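Local coordinates for cytidylate kinase-like family protein (Eubacterium ventriosum, PDB 3FDI) that is of unknown function but, as a P-loop NTPase-fold relative of cytidylate kinase, probably binds nucleotides and may transfer phosphate between them, at residues N117-F122 against I193-S198. Numbering follows the deposited sequence.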
loop_
_atom_site.group_PDB
_atom_site.type_symbol
_atom_site.label_atom_id
_atom_site.label_comp_id
_atom_site.label_asym_id
_atom_site.label_seq_id
_atom_site.Cartn_x
_atom_site.Cartn_y
_atom_site.Cartn_z
ATOM N N ASN B 117 -4.113 11.006 27.599
ATOM C CA ASN B 117 -4.714 12.317 27.368
ATOM C C ASN B 117 -4.670 12.870 25.928
ATOM O O ASN B 117 -5.119 13.999 25.666
ATOM C CB ASN B 117 -4.003 13.293 28.292
ATOM C CG ASN B 117 -4.199 12.903 29.733
ATOM O OD1 ASN B 117 -5.256 12.416 30.075
ATOM N ND2 ASN B 117 -3.227 13.139 30.571
HETATM N N MSE B 118 -4.123 12.090 25.005
HETATM C CA MSE B 118 -3.998 12.545 23.641
HETATM C C MSE B 118 -5.161 11.965 22.819
HETATM O O MSE B 118 -5.490 10.806 22.921
HETATM C CB MSE B 118 -2.611 12.185 23.080
HETATM C CG MSE B 118 -2.361 12.717 21.652
HETATM SE SE MSE B 118 -3.146 11.579 20.238
HETATM C CE MSE B 118 -2.117 10.030 20.608
ATOM N N ILE B 119 -5.794 12.829 22.042
ATOM C CA ILE B 119 -6.760 12.465 20.998
ATOM C C ILE B 119 -6.150 12.818 19.674
ATOM O O ILE B 119 -5.429 13.808 19.577
ATOM C CB ILE B 119 -7.996 13.310 21.183
ATOM C CG1 ILE B 119 -8.507 13.139 22.617
ATOM C CG2 ILE B 119 -9.014 12.917 20.219
ATOM C CD1 ILE B 119 -7.959 14.253 23.682
ATOM N N SER B 120 -6.484 12.078 18.632
ATOM C CA SER B 120 -6.060 12.463 17.299
ATOM C C SER B 120 -7.181 12.466 16.296
ATOM O O SER B 120 -8.086 11.669 16.345
ATOM C CB SER B 120 -4.960 11.540 16.795
ATOM O OG SER B 120 -5.431 10.211 16.772
ATOM N N ALA B 121 -7.054 13.333 15.313
ATOM C CA ALA B 121 -8.104 13.570 14.350
ATOM C C ALA B 121 -7.405 13.826 13.033
ATOM O O ALA B 121 -6.359 14.544 12.989
ATOM C CB ALA B 121 -8.980 14.776 14.805
ATOM N N PHE B 122 -7.915 13.203 11.969
ATOM C CA PHE B 122 -7.430 13.487 10.614
ATOM C C PHE B 122 -8.510 14.242 9.847
ATOM O O PHE B 122 -9.629 13.780 9.766
ATOM C CB PHE B 122 -7.018 12.197 9.927
ATOM C CG PHE B 122 -6.367 12.409 8.573
ATOM C CD1 PHE B 122 -7.071 12.138 7.405
ATOM C CD2 PHE B 122 -5.043 12.796 8.497
ATOM C CE1 PHE B 122 -6.532 12.369 6.192
ATOM C CE2 PHE B 122 -4.446 13.020 7.253
ATOM C CZ PHE B 122 -5.168 12.832 6.097
ATOM N N ILE B 193 -14.667 18.315 19.540
ATOM C CA ILE B 193 -14.844 18.770 20.921
ATOM C C ILE B 193 -15.805 17.820 21.692
ATOM O O ILE B 193 -15.606 17.490 22.879
ATOM C CB ILE B 193 -15.429 20.201 20.949
ATOM C CG1 ILE B 193 -14.421 21.226 20.443
ATOM C CG2 ILE B 193 -15.962 20.544 22.357
ATOM C CD1 ILE B 193 -15.098 22.497 20.028
ATOM N N LYS B 194 -16.847 17.384 21.012
ATOM C CA LYS B 194 -17.767 16.403 21.583
ATOM C C LYS B 194 -17.045 15.095 21.874
ATOM O O LYS B 194 -17.188 14.531 22.954
ATOM C CB LYS B 194 -18.919 16.167 20.602
ATOM C CG LYS B 194 -20.012 15.154 21.035
ATOM C CD LYS B 194 -21.179 15.217 20.037
ATOM C CE LYS B 194 -22.544 14.836 20.598
ATOM N NZ LYS B 194 -23.120 15.738 21.624
ATOM N N TYR B 195 -16.240 14.609 20.922
ATOM C CA TYR B 195 -15.456 13.410 21.174
ATOM C C TYR B 195 -14.629 13.582 22.462
ATOM O O TYR B 195 -14.664 12.742 23.395
ATOM C CB TYR B 195 -14.536 13.103 19.971
ATOM C CG TYR B 195 -13.809 11.792 20.052
ATOM C CD1 TYR B 195 -14.312 10.650 19.423
ATOM C CD2 TYR B 195 -12.627 11.675 20.737
ATOM C CE1 TYR B 195 -13.646 9.451 19.465
ATOM C CE2 TYR B 195 -11.956 10.442 20.790
ATOM C CZ TYR B 195 -12.486 9.347 20.141
ATOM O OH TYR B 195 -11.852 8.126 20.179
ATOM N N ILE B 196 -13.910 14.692 22.522
ATOM C CA ILE B 196 -12.949 14.957 23.621
ATOM C C ILE B 196 -13.656 15.045 24.961
ATOM O O ILE B 196 -13.230 14.415 25.943
ATOM C CB ILE B 196 -12.123 16.294 23.383
ATOM C CG1 ILE B 196 -11.227 16.150 22.161
ATOM C CG2 ILE B 196 -11.318 16.655 24.598
ATOM C CD1 ILE B 196 -10.709 17.446 21.644
ATOM N N ASP B 197 -14.750 15.807 24.989
ATOM C CA ASP B 197 -15.463 16.074 26.228
ATOM C C ASP B 197 -16.337 14.905 26.698
ATOM O O ASP B 197 -16.743 14.849 27.831
ATOM C CB ASP B 197 -16.318 17.344 26.087
ATOM C CG ASP B 197 -15.488 18.601 25.740
ATOM O OD1 ASP B 197 -14.254 18.652 25.946
ATOM O OD2 ASP B 197 -16.099 19.562 25.237
ATOM N N SER B 198 -16.622 13.956 25.832
ATOM C CA SER B 198 -17.423 12.809 26.227
ATOM C C SER B 198 -16.489 11.640 26.538
ATOM O O SER B 198 -16.891 10.502 26.588
ATOM C CB SER B 198 -18.363 12.465 25.108
ATOM O OG SER B 198 -17.605 11.918 24.069
#
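In the parallel alpha/beta core of this P-loop NTPase fold, the C-terminal helix 185-197 lies against one face of the sheet, where Ile119 of strand 118-125 meets Tyr195 and Ile196 of the helix's last turn. The meeting is wholly apolar, with no hydrogen bond from strand to helix, and buries 136 Å² in all. Ile119 divides its two branches between the two helix residues. Its CG2 lies 3.9 Å from CD2 of Tyr195 and equally near CE2 of the same ring, approaching obliquely. With CG1 of Ile119 beside its own backbone N (chi1 -55°) and CG2 anti to that N, the CG1-CD1 arm is laid against Ile196, both CG1 and CD1 of Ile119 standing 4.1 Å from CG1 of Ile196. The CA atoms of Ile119 and Ile196, 7.2 Å apart, mark the closest backbone approach of the two segments.

Strand 118-125 runs between strands 8-13 and 176-180, all parallel, and Ile119 is hydrogen-bonded through its backbone to Ile8 and Ala10. Ile196 also touches Ile9 and Tyr30 of helix 19-30, so the same helix end joins the sheet to a second helix. Tyr195, with CG anti to the backbone N (chi1 -173°), touches Ile176; its side chain and that of Ile119 slide past each other in opposite directions. Beyond Ile119 the phenol OH of Tyr195 donates a hydrogen bond to the backbone O of Lys179 of the second subunit.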